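Local coordinates for receptor-like protein kinase ANXUR1 (Arabidopsis thaliana, PDB 6FIG), which is a plant malectin-like receptor kinase that probably senses extracellular signals during reproduction through two tandem malectin-like domains in its ectodomain, at residues F95-E98 with L104-N107; F140-K145 with A149-N154; F299-Y302 with A308-D311; Y280-H285 with I301-R306. All coordinates share one frame; numbering follows the deposited sequence.

Contact 1: F95-E98 with L104-N107; sequences FTVE and LLSN. With NAG (2-acetamido-2-deoxy-beta-D-glucopyranose), chain C.
Val97 and Leu105 face each other as an antiparallel hydrogen-bonded pair, but Leu104 also faces Val97, so two residues of one strand share a single partner. Val97 O takes both amides: Leu104 N at 2.8 Å comes in nearly along the C=O axis, while Leu105 N, at 3.2 Å, lies in the carbonyl plane on a lone pair. Val97 N returns a bond to Leu105 O at 2.9 Å. Next to this bond Thr96 CA brings its hydrogen to the same oxygen, 3.1 Å from Leu105 O. The side chains of Val97 and Leu105 run alongside one another in the same direction, Val97 CG2 meeting Leu105 CD1 at 3.9 Å, and both pack on strand 73-80, against Leu78 and Phe80. With CG1 anti to the backbone N (chi1 -176°), Val97 turns CG2 to Leu105 and leaves CG1 for a looser contact with Leu104. At the polar end, the hydroxyls of Thr96 and Ser106 are too far apart to bond directly. One water joins them, 2.6 Å from Thr96 OG1 and 2.6 Å from Ser106 OG; Ser106 holds OG anti to its backbone N (chi1 179°), which brings it to the water. At the corner formed by Ser106 and Asn107, Asn107 ND2 is covalently bonded to C1 of an N-acetylglucosamine, which is also hydrogen-bonded to Tyr146. The arrangement is a classic beta bulge in the 95-108 hairpin, at the margin of a malectin-like beta-sandwich.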
# COMPACT_ATOMS: atom_id res chain seq x y z
N PHE A 95 -25.43 19.20 9.27
CA PHE A 95 -24.21 19.98 9.08
C PHE A 95 -23.69 20.04 7.66
O PHE A 95 -24.17 19.33 6.75
CB PHE A 95 -23.12 19.50 10.04
CG PHE A 95 -22.72 18.08 9.86
CD1 PHE A 95 -23.41 17.06 10.49
CD2 PHE A 95 -21.58 17.76 9.13
CE1 PHE A 95 -23.00 15.74 10.36
CE2 PHE A 95 -21.16 16.44 8.99
CZ PHE A 95 -21.88 15.43 9.62
N THR A 96 -22.73 20.94 7.46
CA THR A 96 -22.07 21.15 6.20
C THR A 96 -20.65 20.66 6.33
O THR A 96 -20.04 20.75 7.39
CB THR A 96 -22.12 22.65 5.83
OG1 THR A 96 -23.48 23.05 5.63
CG2 THR A 96 -21.29 23.01 4.58
N VAL A 97 -20.12 20.11 5.24
CA VAL A 97 -18.70 19.81 5.14
C VAL A 97 -18.19 20.41 3.85
O VAL A 97 -18.78 20.18 2.76
CB VAL A 97 -18.37 18.31 5.17
CG1 VAL A 97 -16.85 18.10 5.17
CG2 VAL A 97 -19.05 17.61 6.34
N GLU A 98 -17.06 21.10 3.94
CA GLU A 98 -16.38 21.71 2.83
C GLU A 98 -14.95 21.22 2.79
O GLU A 98 -14.31 21.02 3.85
CB GLU A 98 -16.39 23.22 2.96
CG GLU A 98 -17.77 23.85 2.83
CD GLU A 98 -17.79 25.26 3.41
OE1 GLU A 98 -17.83 25.41 4.66
OE2 GLU A 98 -17.76 26.22 2.62
N LEU A 104 -19.19 19.65 -0.01
CA LEU A 104 -19.45 18.21 -0.15
C LEU A 104 -20.81 17.85 0.37
O LEU A 104 -21.57 17.10 -0.27
CB LEU A 104 -18.39 17.40 0.62
CG LEU A 104 -16.95 17.77 0.29
CD1 LEU A 104 -15.99 16.98 1.15
CD2 LEU A 104 -16.62 17.60 -1.18
N LEU A 105 -21.12 18.34 1.57
CA LEU A 105 -22.35 18.03 2.26
C LEU A 105 -22.93 19.31 2.80
O LEU A 105 -22.19 20.20 3.21
CB LEU A 105 -22.06 17.07 3.40
CG LEU A 105 -21.53 15.70 3.01
CD1 LEU A 105 -21.00 14.98 4.26
CD2 LEU A 105 -22.60 14.90 2.32
N SER A 106 -24.26 19.42 2.82
CA SER A 106 -24.95 20.64 3.24
C SER A 106 -26.29 20.23 3.81
O SER A 106 -27.01 19.45 3.17
CB SER A 106 -25.14 21.62 2.08
OG SER A 106 -25.82 22.81 2.49
N ASN A 107 -26.61 20.69 5.02
CA ASN A 107 -27.81 20.24 5.73
C ASN A 107 -27.92 18.72 5.83
O ASN A 107 -29.01 18.13 5.77
CB ASN A 107 -29.06 20.80 5.04
CG ASN A 107 -30.30 20.65 5.88
OD1 ASN A 107 -30.33 21.02 7.05
ND2 ASN A 107 -31.34 20.10 5.28
C1 NAG C . -32.62 19.87 5.93
C2 NAG C . -33.68 20.78 5.32
C3 NAG C . -35.07 20.42 5.83
C4 NAG C . -35.34 18.92 5.69
C5 NAG C . -34.23 18.13 6.38
C6 NAG C . -34.39 16.62 6.25
C7 NAG C . -32.78 23.02 4.85
C8 NAG C . -32.52 24.38 5.44
N2 NAG C . -33.35 22.15 5.68
O3 NAG C . -36.06 21.16 5.11
O4 NAG C . -36.60 18.65 6.33
O5 NAG C . -32.98 18.50 5.79
O6 NAG C . -34.30 16.23 4.88
O7 NAG C . -32.50 22.77 3.70
O HOH W 1 -24.41 24.58 3.73

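Contact 2: F140-K145 with A149-N154; sequences FTPSDK and AFAFIN. With CA (calcium ion), chain I.
Strands 140-142 and 151-153 run at 144° to each other, their axes 7.2 Å apart at closest approach, with Pro142 opposite Phe150. This is packing between the two sheets of a malectin-like beta-sandwich, at the place where the chain leaves strand 135-142 and crosses to strand 151-161. Apolar side chains hold the two strands together here. Phe140 and Ile153 cross at about a right angle: ring atoms CE2 and CZ meet the branch carbon, Phe140 CE2 lying 3.8 Å from Ile153 CB. Because CG1 of Ile153 extends anti to the backbone N (chi1 -178°), it too reaches CZ. Farther back, Phe140 CB lies 4.3 Å from Ala151 CB, and the ring continues onto Phe95 and Phe58. Nearer the turn, Pro142 sets CB against the Ala149 carbonyl and CG over Ala151. The Ala149 methyl fits against Ser143, its CB 3.3 Å from Ser143 O, and a water donates to Ala149 O and more weakly to Ser143 O. Ser143 OG accepts from Lys145 N at 3.1 Å, which makes an ST turn at the start of the departing loop. At the far end, Ser7, Cys8, Pro51 and Thr54 share a calcium ion with Asn154, whose backbone O binds it at 2.4 Å.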
# COMPACT_ATOMS: atom_id res chain seq x y z
N PHE A 140 -16.04 21.43 9.10
CA PHE A 140 -17.32 20.95 9.58
C PHE A 140 -18.09 22.10 10.21
O PHE A 140 -17.60 22.71 11.15
CB PHE A 140 -17.14 19.82 10.61
CG PHE A 140 -16.66 18.53 10.01
CD1 PHE A 140 -15.32 18.36 9.68
CD2 PHE A 140 -17.55 17.49 9.73
CE1 PHE A 140 -14.86 17.17 9.12
CE2 PHE A 140 -17.11 16.30 9.17
CZ PHE A 140 -15.76 16.13 8.85
N THR A 141 -19.28 22.41 9.71
CA THR A 141 -20.08 23.51 10.22
C THR A 141 -21.47 23.03 10.60
O THR A 141 -22.28 22.76 9.71
CB THR A 141 -20.23 24.63 9.19
OG1 THR A 141 -18.94 25.05 8.77
CG2 THR A 141 -21.02 25.81 9.77
N PRO A 142 -21.78 22.94 11.91
CA PRO A 142 -23.14 22.62 12.33
C PRO A 142 -24.15 23.59 11.71
O PRO A 142 -23.84 24.78 11.51
CB PRO A 142 -23.09 22.79 13.86
CG PRO A 142 -21.67 22.53 14.20
CD PRO A 142 -20.88 23.11 13.07
N SER A 143 -25.34 23.11 11.38
CA SER A 143 -26.38 23.96 10.81
C SER A 143 -26.69 25.14 11.74
O SER A 143 -26.93 24.94 12.93
CB SER A 143 -27.67 23.18 10.57
OG SER A 143 -28.72 24.04 10.17
N ASP A 144 -26.71 26.34 11.19
CA ASP A 144 -27.14 27.51 11.94
C ASP A 144 -28.66 27.71 11.94
O ASP A 144 -29.14 28.73 12.43
CB ASP A 144 -26.39 28.78 11.47
CG ASP A 144 -26.77 29.24 10.06
OD1 ASP A 144 -27.58 28.59 9.37
OD2 ASP A 144 -26.23 30.29 9.65
N LYS A 145 -29.40 26.75 11.40
CA LYS A 145 -30.86 26.84 11.33
C LYS A 145 -31.58 26.09 12.46
O LYS A 145 -32.59 26.58 12.96
CB LYS A 145 -31.34 26.43 9.93
CG LYS A 145 -31.05 27.53 8.92
CD LYS A 145 -30.92 27.06 7.49
CE LYS A 145 -29.85 27.84 6.73
NZ LYS A 145 -30.00 29.32 6.83
N ALA A 149 -28.32 21.76 16.60
CA ALA A 149 -27.56 21.12 15.50
C ALA A 149 -26.12 20.93 15.91
O ALA A 149 -25.50 21.85 16.47
CB ALA A 149 -27.62 21.95 14.22
N PHE A 150 -25.59 19.74 15.64
CA PHE A 150 -24.18 19.45 15.83
C PHE A 150 -23.67 18.62 14.64
O PHE A 150 -24.45 18.03 13.88
CB PHE A 150 -23.94 18.73 17.16
CG PHE A 150 -24.54 17.36 17.23
CD1 PHE A 150 -23.77 16.23 16.97
CD2 PHE A 150 -25.88 17.19 17.56
CE1 PHE A 150 -24.32 14.96 17.03
CE2 PHE A 150 -26.44 15.92 17.65
CZ PHE A 150 -25.66 14.81 17.37
N ALA A 151 -22.36 18.59 14.50
CA ALA A 151 -21.71 17.78 13.46
C ALA A 151 -20.96 16.66 14.12
O ALA A 151 -20.60 16.73 15.30
CB ALA A 151 -20.79 18.65 12.62
N PHE A 152 -20.70 15.60 13.37
CA PHE A 152 -19.88 14.51 13.87
C PHE A 152 -19.19 13.85 12.71
O PHE A 152 -19.58 14.03 11.54
CB PHE A 152 -20.72 13.48 14.67
CG PHE A 152 -21.60 12.61 13.84
CD1 PHE A 152 -22.78 13.10 13.29
CD2 PHE A 152 -21.24 11.29 13.57
CE1 PHE A 152 -23.59 12.30 12.50
CE2 PHE A 152 -22.05 10.48 12.78
CZ PHE A 152 -23.22 10.98 12.24
N ILE A 153 -18.14 13.11 13.03
CA ILE A 153 -17.36 12.39 12.03
C ILE A 153 -16.74 11.18 12.72
O ILE A 153 -16.26 11.29 13.85
CB ILE A 153 -16.28 13.31 11.39
CG1 ILE A 153 -15.47 12.60 10.30
CG2 ILE A 153 -15.36 13.91 12.45
CD1 ILE A 153 -16.25 12.27 9.03
N ASN A 154 -16.76 10.03 12.06
CA ASN A 154 -16.13 8.82 12.62
C ASN A 154 -14.78 8.49 12.01
O ASN A 154 -13.89 7.98 12.70
CB ASN A 154 -17.06 7.63 12.46
CG ASN A 154 -18.38 7.85 13.16
OD1 ASN A 154 -19.31 8.39 12.57
ND2 ASN A 154 -18.46 7.45 14.43
CA CA I . -13.66 6.83 14.81
O HOH W 2 -25.66 24.71 16.01

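Contact 3: F299-Y302 with A308-D311; sequences FNIY and AQAD. With NAG (2-acetamido-2-deoxy-beta-D-glucopyranose), chain D.
A classic beta bulge marks the place where the short hairpin 299-307 gives way to a loop: Ala308 and Gln309 both face Ile301. The Ile301 carbonyl is gripped twice, by Ala308 N at 2.9 Å and by Gln309 N at 3.1 Å, both donors tilted from the carbonyl plane. Ile301 N closes the pair on Gln309 O at 2.8 Å, with a nearly straight N-H...O angle of 166°. Ile301 and Gln309 lie side by side, and the CG2 branch of Ile301, anti to its backbone N, meets the Ala308 methyl (CG2 to CB 4.0 Å). Past the bulge, Asn300 swings its amide across Ala310, bringing Asn300 OD1 to 3.3 Å from Ala310 CA, with the methyl alongside. A water donating to Asn300 OD1 and to Asp311 O ties this amide to the outgoing loop. The Tyr302 ring has Ala310 CB at CE1, while an N-acetylglucosamine of a glycan lies over one face, C5 at 3.7 Å from Tyr302 CD2 and offset toward the rim, a CH-pi type of approach. Asn300 and Tyr302 pair through their backbones with strand 344-351; Ile301 packs inward on strand 278-287, Ala308 touches Tyr332 of strand 327-336, and the loop leads on to helix 317-321.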
# COMPACT_ATOMS: atom_id res chain seq x y z
N PHE A 299 -24.19 -4.97 -29.12
CA PHE A 299 -25.32 -4.60 -28.28
C PHE A 299 -25.54 -3.12 -28.15
O PHE A 299 -24.58 -2.32 -28.24
CB PHE A 299 -25.24 -5.27 -26.90
CG PHE A 299 -23.95 -5.05 -26.16
CD1 PHE A 299 -22.84 -5.81 -26.42
CD2 PHE A 299 -23.91 -4.12 -25.11
CE1 PHE A 299 -21.67 -5.62 -25.70
CE2 PHE A 299 -22.74 -3.95 -24.39
CZ PHE A 299 -21.62 -4.71 -24.69
N ASN A 300 -26.79 -2.76 -27.92
CA ASN A 300 -27.20 -1.38 -27.72
C ASN A 300 -27.15 -1.06 -26.25
O ASN A 300 -27.41 -1.92 -25.41
CB ASN A 300 -28.61 -1.16 -28.25
CG ASN A 300 -28.72 -1.37 -29.75
OD1 ASN A 300 -27.82 -1.01 -30.51
ND2 ASN A 300 -29.81 -1.99 -30.17
N ILE A 301 -26.80 0.19 -25.94
CA ILE A 301 -26.70 0.66 -24.55
C ILE A 301 -27.49 1.95 -24.46
O ILE A 301 -27.28 2.87 -25.26
CB ILE A 301 -25.25 0.94 -24.14
CG1 ILE A 301 -24.36 -0.29 -24.33
CG2 ILE A 301 -25.19 1.42 -22.68
CD1 ILE A 301 -22.90 -0.06 -23.96
N TYR A 302 -28.40 2.01 -23.48
CA TYR A 302 -29.24 3.18 -23.25
C TYR A 302 -29.05 3.67 -21.82
O TYR A 302 -28.87 2.87 -20.90
CB TYR A 302 -30.70 2.84 -23.49
CG TYR A 302 -30.95 2.14 -24.80
CD1 TYR A 302 -30.98 2.86 -25.99
CD2 TYR A 302 -31.18 0.77 -24.84
CE1 TYR A 302 -31.23 2.21 -27.20
CE2 TYR A 302 -31.43 0.12 -26.04
CZ TYR A 302 -31.45 0.84 -27.21
OH TYR A 302 -31.71 0.14 -28.39
N ALA A 308 -26.80 5.65 -25.76
CA ALA A 308 -25.38 5.72 -25.48
C ALA A 308 -24.55 5.05 -26.58
O ALA A 308 -23.54 5.59 -27.03
CB ALA A 308 -25.09 5.11 -24.12
N GLN A 309 -24.97 3.85 -27.00
CA GLN A 309 -24.40 3.18 -28.18
C GLN A 309 -25.54 2.49 -28.83
O GLN A 309 -26.16 1.61 -28.21
CB GLN A 309 -23.41 2.07 -27.83
CG GLN A 309 -22.11 2.43 -27.23
CD GLN A 309 -21.22 3.40 -27.99
OE1 GLN A 309 -21.23 3.55 -29.20
NE2 GLN A 309 -20.41 4.06 -27.23
N ALA A 310 -25.85 2.85 -30.06
CA ALA A 310 -26.91 2.15 -30.75
C ALA A 310 -26.82 2.46 -32.22
O ALA A 310 -25.76 2.90 -32.69
CB ALA A 310 -28.27 2.53 -30.16
N ASP A 311 -27.90 2.19 -32.96
CA ASP A 311 -27.98 2.53 -34.38
C ASP A 311 -26.82 1.82 -35.10
O ASP A 311 -26.65 0.62 -34.92
CB ASP A 311 -28.02 4.06 -34.53
CG ASP A 311 -29.11 4.70 -33.67
OD1 ASP A 311 -30.28 4.28 -33.78
OD2 ASP A 311 -28.80 5.62 -32.88
C1 NAG D . -34.81 -1.38 -24.13
C2 NAG D . -36.04 -1.61 -24.98
C3 NAG D . -36.30 -0.44 -25.92
C4 NAG D . -36.20 0.90 -25.19
C5 NAG D . -34.87 0.98 -24.46
C6 NAG D . -34.59 2.30 -23.75
C7 NAG D . -36.42 -3.99 -25.53
C8 NAG D . -35.97 -5.12 -26.42
N2 NAG D . -35.77 -2.83 -25.74
O3 NAG D . -37.60 -0.58 -26.48
O4 NAG D . -36.26 1.96 -26.15
O5 NAG D . -34.87 -0.09 -23.52
O6 NAG D . -35.45 2.46 -22.62
O7 NAG D . -37.30 -4.13 -24.69
O HOH W 3 -27.83 -1.17 -33.22

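Contact 4: Y280-H285 with I301-R306; sequences YILRLH and IYINNR. With NAG (2-acetamido-2-deoxy-beta-D-glucopyranose), chain D; NAG (2-acetamido-2-deoxy-beta-D-glucopyranose), chain B.
Leu282 (chi1 -73°) and Leu284 (chi1 -81°) both hold CG anti to the carbonyl carbon, and both bend at chi2 so that CD2 is sent toward the strand of Ile301 and Ile303. The contact is the apolar core of a beta-sandwich, the fold of malectin-like domains: strand 278-287 belongs to one sheet and strand 299-303 to the facing one. The isoleucines answer with extended chains. Ile303 holds CG1 anti to the carbonyl carbon, with chi2 at 171°, which carries CD1 out to Leu282, where Leu282 CD2 and Ile303 CD1 touch tip to tip at 3.9 Å. One step along, Leu284 CD2 meets Ile301 CD1 in the same manner at 4.0 Å. Only side-chain ends bridge the two backbones, the Leu282 and Ile303 CA atoms being 8.9 Å apart. The pairs sit two residues apart on both strands, as alternation requires, so the residues between them point elsewhere: Arg283 forms a salt bridge with Asp331, and Tyr302 turns to the opposite face of its strand. After Ile303 the chain reverses in a type I' turn closed by Ile303 N to Arg306 O at 2.8 Å and by Arg306 N to Ile303 O at 3.0 Å. The turn presents Asn305 to the glycan on the side of the sheet away from the core. O6 of the chain D sugar comes within 3.0 Å of Asn305 OD1, one possible acceptor of its proton. The next sugar, chain B, gives a weak bond from N2 to Asn305 O, and its methyl C8 lies 3.6 Å from Tyr302 CD1.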
# COMPACT_ATOMS: atom_id res chain seq x y z
N TYR A 280 -23.95 13.43 -14.29
CA TYR A 280 -23.30 12.20 -13.85
C TYR A 280 -22.49 11.56 -14.97
O TYR A 280 -22.86 11.65 -16.15
CB TYR A 280 -24.32 11.18 -13.34
CG TYR A 280 -25.01 11.66 -12.10
CD1 TYR A 280 -24.54 11.28 -10.85
CD2 TYR A 280 -26.09 12.51 -12.17
CE1 TYR A 280 -25.14 11.74 -9.69
CE2 TYR A 280 -26.69 13.00 -11.01
CZ TYR A 280 -26.19 12.62 -9.76
OH TYR A 280 -26.77 13.08 -8.59
N ILE A 281 -21.39 10.92 -14.60
CA ILE A 281 -20.59 10.12 -15.51
C ILE A 281 -20.84 8.68 -15.15
O ILE A 281 -20.68 8.29 -13.99
CB ILE A 281 -19.10 10.47 -15.43
CG1 ILE A 281 -18.88 11.88 -15.96
CG2 ILE A 281 -18.25 9.47 -16.25
CD1 ILE A 281 -17.50 12.40 -15.69
N LEU A 282 -21.20 7.86 -16.14
CA LEU A 282 -21.24 6.42 -15.98
C LEU A 282 -20.03 5.87 -16.70
O LEU A 282 -19.84 6.11 -17.90
CB LEU A 282 -22.50 5.80 -16.59
CG LEU A 282 -23.81 6.01 -15.85
CD1 LEU A 282 -24.30 7.45 -16.01
CD2 LEU A 282 -24.84 5.02 -16.37
N ARG A 283 -19.21 5.16 -15.95
CA ARG A 283 -18.03 4.47 -16.45
C ARG A 283 -18.36 2.99 -16.56
O ARG A 283 -18.55 2.33 -15.56
CB ARG A 283 -16.84 4.67 -15.51
CG ARG A 283 -15.61 3.95 -16.03
CD ARG A 283 -14.35 4.40 -15.33
NE ARG A 283 -14.00 5.70 -15.85
CZ ARG A 283 -12.92 6.38 -15.52
NH1 ARG A 283 -12.04 5.89 -14.63
NH2 ARG A 283 -12.69 7.54 -16.13
N LEU A 284 -18.44 2.49 -17.81
CA LEU A 284 -18.76 1.10 -18.05
C LEU A 284 -17.47 0.37 -18.34
O LEU A 284 -16.72 0.78 -19.21
CB LEU A 284 -19.72 0.96 -19.24
CG LEU A 284 -21.20 1.21 -18.91
CD1 LEU A 284 -21.50 2.60 -18.41
CD2 LEU A 284 -22.02 0.94 -20.16
N HIS A 285 -17.22 -0.68 -17.58
CA HIS A 285 -16.01 -1.48 -17.71
C HIS A 285 -16.33 -2.76 -18.49
O HIS A 285 -17.29 -3.46 -18.16
CB HIS A 285 -15.49 -1.87 -16.32
CG HIS A 285 -14.99 -0.72 -15.51
ND1 HIS A 285 -13.67 -0.33 -15.54
CD2 HIS A 285 -15.63 0.11 -14.67
CE1 HIS A 285 -13.52 0.70 -14.72
NE2 HIS A 285 -14.69 0.98 -14.17
N ILE A 301 -26.80 0.19 -25.94
CA ILE A 301 -26.70 0.66 -24.55
C ILE A 301 -27.49 1.95 -24.46
O ILE A 301 -27.28 2.87 -25.26
CB ILE A 301 -25.25 0.94 -24.14
CG1 ILE A 301 -24.36 -0.29 -24.33
CG2 ILE A 301 -25.19 1.42 -22.68
CD1 ILE A 301 -22.90 -0.06 -23.96
N TYR A 302 -28.40 2.01 -23.48
CA TYR A 302 -29.24 3.18 -23.25
C TYR A 302 -29.05 3.67 -21.82
O TYR A 302 -28.87 2.87 -20.90
CB TYR A 302 -30.70 2.84 -23.49
CG TYR A 302 -30.95 2.14 -24.80
CD1 TYR A 302 -30.98 2.86 -25.99
CD2 TYR A 302 -31.18 0.77 -24.84
CE1 TYR A 302 -31.23 2.21 -27.20
CE2 TYR A 302 -31.43 0.12 -26.04
CZ TYR A 302 -31.45 0.84 -27.21
OH TYR A 302 -31.71 0.14 -28.39
N ILE A 303 -29.06 4.99 -21.65
CA ILE A 303 -28.92 5.61 -20.33
C ILE A 303 -30.08 6.61 -20.21
O ILE A 303 -30.21 7.50 -21.05
CB ILE A 303 -27.55 6.32 -20.15
CG1 ILE A 303 -26.43 5.28 -20.14
CG2 ILE A 303 -27.52 7.12 -18.85
CD1 ILE A 303 -25.01 5.81 -20.20
N ASN A 304 -30.94 6.42 -19.21
CA ASN A 304 -32.14 7.26 -19.02
C ASN A 304 -32.95 7.35 -20.29
O ASN A 304 -33.35 8.44 -20.72
CB ASN A 304 -31.78 8.65 -18.46
CG ASN A 304 -31.50 8.62 -16.99
OD1 ASN A 304 -31.19 7.57 -16.47
ND2 ASN A 304 -31.57 9.76 -16.32
N ASN A 305 -33.17 6.17 -20.89
CA ASN A 305 -33.95 6.00 -22.12
C ASN A 305 -33.36 6.67 -23.36
O ASN A 305 -34.02 6.69 -24.41
CB ASN A 305 -35.41 6.43 -21.91
CG ASN A 305 -36.07 5.70 -20.76
OD1 ASN A 305 -35.77 4.52 -20.50
ND2 ASN A 305 -36.97 6.39 -20.05
N ARG A 306 -32.13 7.17 -23.28
CA ARG A 306 -31.47 7.82 -24.39
C ARG A 306 -30.31 6.95 -24.86
O ARG A 306 -29.81 6.09 -24.13
CB ARG A 306 -30.98 9.18 -23.96
CG ARG A 306 -32.14 10.10 -23.59
CD ARG A 306 -31.62 11.27 -22.80
NE ARG A 306 -30.91 12.21 -23.66
CZ ARG A 306 -30.40 13.37 -23.26
NH1 ARG A 306 -30.49 13.75 -21.99
NH2 ARG A 306 -29.79 14.15 -24.16
C1 NAG D . -34.81 -1.38 -24.13
C2 NAG D . -36.04 -1.61 -24.98
C3 NAG D . -36.30 -0.44 -25.92
C4 NAG D . -36.20 0.90 -25.19
C5 NAG D . -34.87 0.98 -24.46
C6 NAG D . -34.59 2.30 -23.75
C7 NAG D . -36.42 -3.99 -25.53
C8 NAG D . -35.97 -5.12 -26.42
N2 NAG D . -35.77 -2.83 -25.74
O3 NAG D . -37.60 -0.58 -26.48
O4 NAG D . -36.26 1.96 -26.15
O5 NAG D . -34.87 -0.09 -23.52
O6 NAG D . -35.45 2.46 -22.62
O7 NAG D . -37.30 -4.13 -24.69
C1 NAG B . -37.24 2.92 -25.75
C2 NAG B . -37.09 4.20 -26.55
C3 NAG B . -38.07 5.22 -25.97
C4 NAG B . -39.51 4.67 -25.98
C5 NAG B . -39.59 3.24 -25.41
C6 NAG B . -40.93 2.58 -25.72
C7 NAG B . -34.82 4.53 -27.45
C8 NAG B . -33.48 5.17 -27.22
N2 NAG B . -35.73 4.73 -26.50
O3 NAG B . -38.00 6.42 -26.75
O4 NAG B . -40.35 5.55 -25.22
O5 NAG B . -38.55 2.40 -25.94
O6 NAG B . -40.85 1.87 -26.97
O7 NAG B . -35.03 3.86 -28.45

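Along the chain, contacts 1 and 2 come first, then contacts 4 and 3 together. Contacts 1 and 2, with centres about 8 Å apart, touch through neighbouring strands 95-99 and 135-142 of a five-stranded antiparallel sheet, where Thr96 probably bonds to Thr141. Contacts 3 and 4, about 10 Å apart, share Ile301 and Tyr302 of strand 299-303 and the same glycan sugar. The two groups do not touch: the nearest atoms of contacts 1 and 4 are about 11 Å apart, while the centres of contacts 2 and 3 are about 45 Å apart, on opposite sides of the chain's centre. Bulged hairpins recur in both, consistent with two tandem malectin-like domains.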